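Local coordinates for glycosyltransferase (duf1792) (Streptococcus sanguinis, PDB 5V4A), which binds UDP through a GT-D-fold glycosyltransferase domain, the C-terminal piece of a longer protein, and probably transfers sugar from a nucleotide-activated donor, at residues S14-Y17 / L18-K21; L134-L137 / W138-K141; S7-S10 / I11-L15. All blocks are in the same frame, centred on the assembly; numbering follows the deposited sequence.

In the fold
The three contacts come in the order interaction 3, interaction 1, interaction 2 along the chain. Interaction 3 joins the loop 7-10 to the first turn of helix 11-21, and interaction 1 runs on from Ser14 to the end of that helix; they share Ser14 and Leu15, and their centres are about 9 Å apart. Interaction 2 closes helix 127-138, its centre about 12 Å from that of interaction 1 and about 19 Å from that of interaction 3. The helices meet through leucines: Leu15 on Leu134, Leu18 and Leu19 on Leu137. Helix 11-21 leads into strand 24-27 of the three-stranded parallel sheet and helix 127-138 into strand 142-148 of the five-stranded one. Both helices also touch the second subunit.

Interaction 1: S14-Y17 / L18-K21; sequences SLDY and LLEK
Tyr17 and Lys21, one turn apart on helix 11-21, make the main side-chain contact. The aliphatic part of the lysine crosses the phenol ring obliquely: Lys21 CG stands 3.9 Å from the centroid of the Tyr17 ring, only 13° off the ring normal, which makes it a CH-pi contact over the middle of one face. The ring gets there because CG of Tyr17 is anti to the backbone N (chi1 -168°), beside the carbonyl carbon, and so leans toward the following turn. Lys21 bends at chi2 and chi4, and its NZ ends 4.2 Å from Tyr17 OH. A long lysine suits this exposed end of the helix, since its methylenes can lie on an aromatic face while the ammonium stays outside the apolar layer.

Beneath the side chains runs the regular i to i+4 backbone bonding of an alpha helix. Lys21 N donates to Tyr17 O at 2.8 Å, which fixes the spacing of the pair just described. Leu19 N reaches Leu15 O at 3.0 Å, and Glu20 N meets Asp16 O at 2.9 Å. Leu18 N completes the set with a longer bond of 3.2 Å to Ser14 O.

Asp16 turns its carboxylate to Lys133, a salt bridge through OD1, while Glu20 sits where a charged residue can remain exposed. Asp16 also packs on Gly129 of the second subunit, and Leu19 and Glu20 pack on Val128 of that subunit. Leu15, Leu18 and Leu19 offer branched apolar ends to helix 127-138, meeting Leu134 and Leu137. Trp108 meets the Tyr17 ring edge-to-face. Tyr17 and Leu18 rest on Met67, so helix 11-21 packs on both strand 66-70 and helix 127-138, with Leu18 touching each.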
ATOM      1  N   SER A  14      -3.412  11.340  -0.565  1.00 18.19           N
ATOM      2  CA  SER A  14      -3.202  11.507  -2.005  1.00 15.86           C
ATOM      3  C   SER A  14      -3.065  10.156  -2.697  1.00 19.28           C
ATOM      4  O   SER A  14      -3.679   9.917  -3.742  1.00 18.06           O
ATOM      5  CB  SER A  14      -1.959  12.365  -2.276  1.00 14.15           C
ATOM      6  OG  SER A  14      -2.049  13.612  -1.630  1.00 14.28           O
ATOM      7  N   LEU A  15      -2.229   9.266  -2.141  1.00 13.94           N
ATOM      8  CA  LEU A  15      -2.071   7.938  -2.726  1.00 13.87           C
ATOM      9  C   LEU A  15      -3.401   7.183  -2.740  1.00 15.03           C
ATOM     10  O   LEU A  15      -3.764   6.576  -3.756  1.00 13.98           O
ATOM     11  CB  LEU A  15      -0.991   7.148  -1.965  1.00 13.75           C
ATOM     12  CG  LEU A  15       0.445   7.680  -2.155  1.00 13.70           C
ATOM     13  CD1 LEU A  15       1.395   6.863  -1.301  1.00 14.21           C
ATOM     14  CD2 LEU A  15       0.841   7.632  -3.623  1.00 13.70           C
ATOM     15  N   ASP A  16      -4.167   7.256  -1.648  1.00 18.02           N
ATOM     16  CA  ASP A  16      -5.475   6.595  -1.619  1.00 17.78           C
ATOM     17  C   ASP A  16      -6.417   7.147  -2.688  1.00 16.26           C
ATOM     18  O   ASP A  16      -7.264   6.412  -3.215  1.00 22.07           O
ATOM     19  CB  ASP A  16      -6.132   6.755  -0.246  1.00 15.09           C
ATOM     20  CG  ASP A  16      -5.519   5.858   0.827  1.00 14.14           C
ATOM     21  OD1 ASP A  16      -4.633   5.028   0.524  1.00 14.01           O
ATOM     22  OD2 ASP A  16      -5.882   6.079   1.989  1.00 14.22           O
ATOM     23  N   TYR A  17      -6.319   8.446  -2.991  1.00 16.58           N
ATOM     24  CA  TYR A  17      -7.168   9.019  -4.037  1.00 14.96           C
ATOM     25  C   TYR A  17      -6.840   8.420  -5.397  1.00 20.01           C
ATOM     26  O   TYR A  17      -7.747   8.056  -6.158  1.00 18.04           O
ATOM     27  CB  TYR A  17      -7.020  10.548  -4.078  1.00 14.50           C
ATOM     28  CG  TYR A  17      -8.069  11.265  -4.946  1.00 14.69           C
ATOM     29  CD1 TYR A  17      -7.820  11.554  -6.272  1.00 14.69           C
ATOM     30  CD2 TYR A  17      -9.307  11.605  -4.425  1.00 14.88           C
ATOM     31  CE1 TYR A  17      -8.765  12.215  -7.060  1.00 17.22           C
ATOM     32  CE2 TYR A  17     -10.273  12.235  -5.201  1.00 15.07           C
ATOM     33  CZ  TYR A  17      -9.995  12.539  -6.514  1.00 22.50           C
ATOM     34  OH  TYR A  17     -10.945  13.178  -7.282  1.00 29.00           O
ATOM     35  N   LEU A  18      -5.545   8.298  -5.712  1.00 15.52           N
ATOM     36  CA  LEU A  18      -5.133   7.722  -6.989  1.00 14.24           C
ATOM     37  C   LEU A  18      -5.531   6.257  -7.091  1.00 21.19           C
ATOM     38  O   LEU A  18      -5.900   5.788  -8.171  1.00 19.29           O
ATOM     39  CB  LEU A  18      -3.619   7.889  -7.178  1.00 14.11           C
ATOM     40  CG  LEU A  18      -3.073   9.319  -7.276  1.00 20.90           C
ATOM     41  CD1 LEU A  18      -1.544   9.347  -7.396  1.00 17.99           C
ATOM     42  CD2 LEU A  18      -3.713  10.092  -8.445  1.00 24.19           C
ATOM     43  N   LEU A  19      -5.412   5.508  -5.986  1.00 14.19           N
ATOM     44  CA  LEU A  19      -5.829   4.107  -5.984  1.00 18.89           C
ATOM     45  C   LEU A  19      -7.337   3.972  -6.132  1.00 14.43           C
ATOM     46  O   LEU A  19      -7.815   3.086  -6.847  1.00 15.68           O
ATOM     47  CB  LEU A  19      -5.372   3.420  -4.701  1.00 14.14           C
ATOM     48  CG  LEU A  19      -3.858   3.196  -4.652  1.00 13.98           C
ATOM     49  CD1 LEU A  19      -3.372   2.912  -3.239  1.00 15.06           C
ATOM     50  CD2 LEU A  19      -3.493   2.057  -5.576  1.00 14.01           C
ATOM     51  N   GLU A  20      -8.091   4.825  -5.436  1.00 14.50           N
ATOM     52  CA  GLU A  20      -9.550   4.789  -5.491  1.00 14.72           C
ATOM     53  C   GLU A  20     -10.076   5.207  -6.857  1.00 14.84           C
ATOM     54  O   GLU A  20     -10.945   4.537  -7.430  1.00 16.24           O
ATOM     55  CB  GLU A  20     -10.128   5.705  -4.418  1.00 15.99           C
ATOM     56  CG  GLU A  20     -11.638   5.613  -4.280  1.00 18.33           C
ATOM     57  CD  GLU A  20     -12.070   4.380  -3.518  1.00 34.61           C
ATOM     58  OE1 GLU A  20     -12.964   3.653  -4.009  1.00 41.20           O
ATOM     59  OE2 GLU A  20     -11.517   4.146  -2.423  1.00 30.35           O
ATOM     60  N   LYS A  21      -9.591   6.334  -7.379  1.00 15.82           N
ATOM     61  CA  LYS A  21     -10.194   6.939  -8.559  1.00 15.98           C
ATOM     62  C   LYS A  21      -9.476   6.593  -9.853  1.00 24.24           C
ATOM     63  O   LYS A  21     -10.071   6.723 -10.927  1.00 22.87           O
ATOM     64  CB  LYS A  21     -10.233   8.464  -8.407  1.00 18.99           C
ATOM     65  CG  LYS A  21     -11.031   8.947  -7.216  1.00 22.98           C
ATOM     66  CD  LYS A  21     -12.407   8.317  -7.196  1.00 29.78           C
ATOM     67  CE  LYS A  21     -13.388   9.148  -6.395  1.00 42.64           C
ATOM     68  NZ  LYS A  21     -13.947  10.275  -7.200  1.00 53.14           N
TER

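Interaction 2: L134-L137 / W138-K141; sequences LKQL and WQDK
Trp138 folds its indole back over the last turn of helix 127-138, and the contacts of that ring are largely with backbone atoms of Leu134 and Lys135. Over one face stands Leu134 O, 3.5 Å above the ring plane toward the rim. On the same face Lys135 CA makes a CH-pi contact, 4.0 Å from the centroid of the Trp138 five-membered ring. CG of Trp138 lies between its backbone N and carbonyl carbon (chi1 53°), which brings the ring back along the helix. Apolar contact is lighter: Leu134 CB approaches Trp138 CH2 at 4.2 Å.

The chain leaves helix 127-138 through a type II beta turn, Trp138 to Lys141, closed by Lys141 N bonding to Trp138 O at 3.1 Å. Asp140 takes the left-handed backbone conformation of the turn's third position, and from there its carboxylate reaches Arg164. The turn delivers the chain into strand 142-148.

Among the hydrogen bonds, Lys135 O is gripped twice, from opposite faces of its carbonyl plane, each donor well out of that plane and not on a lone pair. Trp138 N comes to Lys135 O at 3.1 Å, and Gln139 NE2 comes to the same oxygen at 3.2 Å. The bend of Gln139 at chi2 curls its amide back, so that a flexible polar side chain serves a carbonyl at the helix end. Trp138 NE1 donates to Leu159 O, outside the two segments. A weak bond of 3.3 Å joins Lys141 NZ to Leu137 O.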
ATOM      1  N   LEU A 134       2.548   3.192  -3.573  1.00 14.30           N
ATOM      2  CA  LEU A 134       3.044   3.625  -4.873  1.00 16.78           C
ATOM      3  C   LEU A 134       3.255   2.433  -5.791  1.00 13.21           C
ATOM      4  O   LEU A 134       2.810   2.443  -6.943  1.00 12.57           O
ATOM      5  CB  LEU A 134       4.351   4.401  -4.710  1.00 12.78           C
ATOM      6  CG  LEU A 134       4.282   5.874  -4.313  1.00 20.82           C
ATOM      7  CD1 LEU A 134       5.569   6.314  -3.614  1.00 18.01           C
ATOM      8  CD2 LEU A 134       4.026   6.763  -5.548  1.00 21.68           C
ATOM      9  N   LYS A 135       3.911   1.375  -5.281  1.00 14.16           N
ATOM     10  CA  LYS A 135       4.168   0.210  -6.124  1.00 10.71           C
ATOM     11  C   LYS A 135       2.876  -0.414  -6.618  1.00 20.58           C
ATOM     12  O   LYS A 135       2.835  -0.920  -7.741  1.00 23.43           O
ATOM     13  CB  LYS A 135       5.004  -0.853  -5.396  1.00 12.04           C
ATOM     14  CG  LYS A 135       6.458  -0.444  -5.110  1.00 11.76           C
ATOM     15  CD  LYS A 135       7.213  -1.599  -4.540  1.00 19.43           C
ATOM     16  CE  LYS A 135       8.661  -1.252  -4.319  1.00 25.41           C
ATOM     17  NZ  LYS A 135       9.223  -2.267  -3.393  1.00 27.10           N
ATOM     18  N   GLN A 136       1.810  -0.352  -5.820  1.00 15.59           N
ATOM     19  CA  GLN A 136       0.534  -0.930  -6.219  1.00 14.12           C
ATOM     20  C   GLN A 136      -0.079  -0.189  -7.407  1.00 18.68           C
ATOM     21  O   GLN A 136      -0.911  -0.757  -8.119  1.00 20.41           O
ATOM     22  CB  GLN A 136      -0.431  -0.918  -5.029  1.00 21.16           C
ATOM     23  CG  GLN A 136      -1.675  -1.799  -5.198  1.00 29.37           C
ATOM     24  CD  GLN A 136      -1.358  -3.282  -5.246  1.00 26.00           C
ATOM     25  OE1 GLN A 136      -0.341  -3.731  -4.726  1.00 33.79           O
ATOM     26  NE2 GLN A 136      -2.228  -4.047  -5.888  1.00 27.53           N
ATOM     27  N   LEU A 137       0.323   1.058  -7.635  1.00 10.92           N
ATOM     28  CA  LEU A 137      -0.175   1.808  -8.785  1.00 12.73           C
ATOM     29  C   LEU A 137       0.278   1.184 -10.098  1.00 19.01           C
ATOM     30  O   LEU A 137      -0.447   1.248 -11.099  1.00 17.25           O
ATOM     31  CB  LEU A 137       0.292   3.256  -8.693  1.00 19.26           C
ATOM     32  CG  LEU A 137      -0.331   4.120  -7.599  1.00 24.95           C
ATOM     33  CD1 LEU A 137       0.401   5.446  -7.546  1.00 26.59           C
ATOM     34  CD2 LEU A 137      -1.801   4.364  -7.894  1.00 28.62           C
ATOM     35  N   TRP A 138       1.460   0.576 -10.121  1.00 18.53           N
ATOM     36  CA  TRP A 138       1.959  -0.019 -11.344  1.00 18.02           C
ATOM     37  C   TRP A 138       2.121  -1.528 -11.282  1.00 17.93           C
ATOM     38  O   TRP A 138       2.575  -2.113 -12.272  1.00 17.76           O
ATOM     39  CB  TRP A 138       3.294   0.623 -11.751  1.00 11.93           C
ATOM     40  CG  TRP A 138       4.409   0.657 -10.702  1.00 10.52           C
ATOM     41  CD1 TRP A 138       5.190  -0.390 -10.289  1.00 14.34           C
ATOM     42  CD2 TRP A 138       4.879   1.809  -9.988  1.00 12.82           C
ATOM     43  NE1 TRP A 138       6.101   0.039  -9.348  1.00 19.86           N
ATOM     44  CE2 TRP A 138       5.940   1.385  -9.157  1.00 17.46           C
ATOM     45  CE3 TRP A 138       4.516   3.159  -9.977  1.00 23.11           C
ATOM     46  CZ2 TRP A 138       6.628   2.264  -8.319  1.00 18.83           C
ATOM     47  CZ3 TRP A 138       5.214   4.030  -9.140  1.00 25.20           C
ATOM     48  CH2 TRP A 138       6.251   3.576  -8.328  1.00 18.01           C
ATOM     49  N   GLN A 139       1.762  -2.176 -10.167  1.00 16.80           N
ATOM     50  CA  GLN A 139       1.901  -3.625 -10.067  1.00 12.87           C
ATOM     51  C   GLN A 139       1.125  -4.314 -11.184  1.00 13.64           C
ATOM     52  O   GLN A 139      -0.062  -4.048 -11.380  1.00 15.60           O
ATOM     53  CB  GLN A 139       1.394  -4.125  -8.709  1.00 22.21           C
ATOM     54  CG  GLN A 139       2.324  -3.902  -7.548  1.00 38.86           C
ATOM     55  CD  GLN A 139       3.708  -4.429  -7.822  1.00 39.50           C
ATOM     56  OE1 GLN A 139       3.950  -5.640  -7.761  1.00 43.40           O
ATOM     57  NE2 GLN A 139       4.627  -3.524  -8.149  1.00 29.16           N
ATOM     58  N   ASP A 140       1.812  -5.193 -11.920  1.00 13.82           N
ATOM     59  CA  ASP A 140       1.214  -6.015 -12.982  1.00 11.12           C
ATOM     60  C   ASP A 140       0.669  -5.185 -14.141  1.00 13.99           C
ATOM     61  O   ASP A 140      -0.217  -5.637 -14.869  1.00 17.00           O
ATOM     62  CB  ASP A 140       0.106  -6.928 -12.427  1.00 18.33           C
ATOM     63  CG  ASP A 140       0.644  -7.993 -11.476  1.00 29.71           C
ATOM     64  OD1 ASP A 140       0.240  -7.978 -10.290  1.00 34.78           O
ATOM     65  OD2 ASP A 140       1.469  -8.834 -11.912  1.00 30.09           O
ATOM     66  N   LYS A 141       1.218  -3.989 -14.356  1.00 14.88           N
ATOM     67  CA  LYS A 141       0.821  -3.118 -15.454  1.00 13.41           C
ATOM     68  C   LYS A 141       1.925  -3.090 -16.499  1.00 13.63           C
ATOM     69  O   LYS A 141       3.107  -3.190 -16.165  1.00 10.94           O
ATOM     70  CB  LYS A 141       0.562  -1.689 -14.963  1.00 18.14           C
ATOM     71  CG  LYS A 141      -0.519  -1.557 -13.896  1.00 22.43           C
ATOM     72  CD  LYS A 141      -1.888  -1.913 -14.429  1.00 30.09           C
ATOM     73  CE  LYS A 141      -2.969  -1.499 -13.454  1.00 38.46           C
ATOM     74  NZ  LYS A 141      -2.763  -0.088 -13.025  1.00 45.50           N
TER

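Interaction 3: S7-S10 / I11-L15; sequences SVLS and INQSL
The amide of Gln13 and the peptide carbonyl of Ser10 are the two flat groups through which this helix start is built. In the amide plane of Gln13, on a lone pair of OE1, sits the backbone N of Ser10: Ser10 N to Gln13 OE1 is 3.2 Å and nearly straight at 170°. Leu9 CD2 lies near the same oxygen, 3.7 Å from Gln13 OE1. The carbonyl of Ser10 takes donors from opposite faces of its plane: Ser14 N at 2.9 Å from Ser10 O, and Ser14 OG at 2.8 Å from that oxygen.

Ser10 is the N-cap of helix 11-21. Its OG lies between its own backbone N and carbonyl carbon (chi1 63°), which aims it at the first turn, and Ser10 OG accepts from Gln13 N at 3.1 Å. With the return bond from the backbone N of Ser10 to Gln13 OE1 this is a capping box, for which a short hydroxyl at the N-cap and a longer carbonyl-bearing side chain three residues on are well suited. Leu9 CB meanwhile packs 3.5 Å from Ser14 OG, and Leu9 itself leans on Trp108.

Reciprocal bonds of this kind tie the loop to the helix in both directions: the N-H of Gln13, in the first turn, where N-H groups have no i-4 carbonyl of the helix to bond, is held by Ser10 OG, and Ser10 N is satisfied in return. Ser14 OG gives its proton to Ser10 O and accepts from Ser111 N, so a buried hydroxyl has both roles filled.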
ATOM      1  N   SER A   7      -5.595  24.010   1.004  1.00 20.82           N
ATOM      2  CA  SER A   7      -5.785  22.721   1.656  1.00 26.33           C
ATOM      3  C   SER A   7      -5.064  21.658   0.842  1.00 25.18           C
ATOM      4  O   SER A   7      -5.437  21.400  -0.308  1.00 22.83           O
ATOM      5  CB  SER A   7      -7.269  22.386   1.788  1.00 29.76           C
ATOM      6  OG  SER A   7      -7.971  23.457   2.388  1.00 36.57           O
ATOM      7  N   VAL A   8      -4.048  21.036   1.435  1.00 21.57           N
ATOM      8  CA  VAL A   8      -3.250  20.022   0.754  1.00 20.97           C
ATOM      9  C   VAL A   8      -3.433  18.692   1.477  1.00 20.13           C
ATOM     10  O   VAL A   8      -3.322  18.631   2.707  1.00 24.87           O
ATOM     11  CB  VAL A   8      -1.758  20.405   0.706  1.00 18.42           C
ATOM     12  CG1 VAL A   8      -1.001  19.405  -0.129  1.00 16.37           C
ATOM     13  CG2 VAL A   8      -1.578  21.843   0.194  1.00 23.93           C
ATOM     14  N   LEU A   9      -3.718  17.635   0.718  1.00 20.08           N
ATOM     15  CA  LEU A   9      -3.821  16.303   1.304  1.00 17.02           C
ATOM     16  C   LEU A   9      -2.460  15.800   1.777  1.00 20.08           C
ATOM     17  O   LEU A   9      -1.414  16.209   1.281  1.00 23.71           O
ATOM     18  CB  LEU A   9      -4.374  15.305   0.294  1.00 14.73           C
ATOM     19  CG  LEU A   9      -5.773  15.528  -0.261  1.00 16.47           C
ATOM     20  CD1 LEU A   9      -6.136  14.338  -1.121  1.00 15.94           C
ATOM     21  CD2 LEU A   9      -6.728  15.679   0.884  1.00 15.73           C
ATOM     22  N   SER A  10      -2.491  14.878   2.735  1.00 18.49           N
ATOM     23  CA  SER A  10      -1.299  14.133   3.112  1.00 17.36           C
ATOM     24  C   SER A  10      -0.895  13.173   1.992  1.00 20.00           C
ATOM     25  O   SER A  10      -1.636  12.942   1.033  1.00 14.26           O
ATOM     26  CB  SER A  10      -1.541  13.357   4.405  1.00 17.75           C
ATOM     27  OG  SER A  10      -2.566  12.378   4.230  1.00 19.08           O
ATOM     28  N   ILE A  11       0.304  12.594   2.131  1.00 14.18           N
ATOM     29  CA  ILE A  11       0.721  11.519   1.232  1.00 13.98           C
ATOM     30  C   ILE A  11      -0.248  10.338   1.304  1.00 13.93           C
ATOM     31  O   ILE A  11      -0.576   9.716   0.283  1.00 14.69           O
ATOM     32  CB  ILE A  11       2.156  11.079   1.564  1.00 22.38           C
ATOM     33  CG1 ILE A  11       3.154  12.164   1.142  1.00 17.68           C
ATOM     34  CG2 ILE A  11       2.462   9.761   0.888  1.00 19.22           C
ATOM     35  CD1 ILE A  11       4.556  11.893   1.617  1.00 18.30           C
ATOM     36  N   ASN A  12      -0.677   9.975   2.510  1.00 15.51           N
ATOM     37  CA  ASN A  12      -1.607   8.856   2.635  1.00 16.20           C
ATOM     38  C   ASN A  12      -2.898   9.150   1.881  1.00 14.06           C
ATOM     39  O   ASN A  12      -3.381   8.327   1.099  1.00 19.31           O
ATOM     40  CB  ASN A  12      -1.909   8.587   4.111  1.00 19.15           C
ATOM     41  CG  ASN A  12      -1.179   7.382   4.658  1.00 13.91           C
ATOM     42  OD1 ASN A  12      -0.829   6.457   3.927  1.00 16.03           O
ATOM     43  ND2 ASN A  12      -0.932   7.401   5.954  1.00 20.82           N
ATOM     44  N   GLN A  13      -3.439  10.349   2.061  1.00 17.94           N
ATOM     45  CA  GLN A  13      -4.703  10.683   1.415  1.00 14.99           C
ATOM     46  C   GLN A  13      -4.552  10.817  -0.098  1.00 17.92           C
ATOM     47  O   GLN A  13      -5.464  10.444  -0.851  1.00 19.16           O
ATOM     48  CB  GLN A  13      -5.266  11.964   2.023  1.00 20.51           C
ATOM     49  CG  GLN A  13      -5.825  11.787   3.418  1.00 24.97           C
ATOM     50  CD  GLN A  13      -6.106  13.103   4.110  1.00 26.48           C
ATOM     51  OE1 GLN A  13      -5.385  14.077   3.933  1.00 19.83           O
ATOM     52  NE2 GLN A  13      -7.176  13.141   4.892  1.00 31.57           N
ATOM     53  N   SER A  14      -3.412  11.340  -0.565  1.00 18.19           N
ATOM     54  CA  SER A  14      -3.202  11.507  -2.005  1.00 15.86           C
ATOM     55  C   SER A  14      -3.065  10.156  -2.697  1.00 19.28           C
ATOM     56  O   SER A  14      -3.679   9.917  -3.742  1.00 18.06           O
ATOM     57  CB  SER A  14      -1.959  12.365  -2.276  1.00 14.15           C
ATOM     58  OG  SER A  14      -2.049  13.612  -1.630  1.00 14.28           O
ATOM     59  N   LEU A  15      -2.229   9.266  -2.141  1.00 13.94           N
ATOM     60  CA  LEU A  15      -2.071   7.938  -2.726  1.00 13.87           C
ATOM     61  C   LEU A  15      -3.401   7.183  -2.740  1.00 15.03           C
ATOM     62  O   LEU A  15      -3.764   6.576  -3.756  1.00 13.98           O
ATOM     63  CB  LEU A  15      -0.991   7.148  -1.965  1.00 13.75           C
ATOM     64  CG  LEU A  15       0.445   7.680  -2.155  1.00 13.70           C
ATOM     65  CD1 LEU A  15       1.395   6.863  -1.301  1.00 14.21           C
ATOM     66  CD2 LEU A  15       0.841   7.632  -3.623  1.00 13.70           C
TER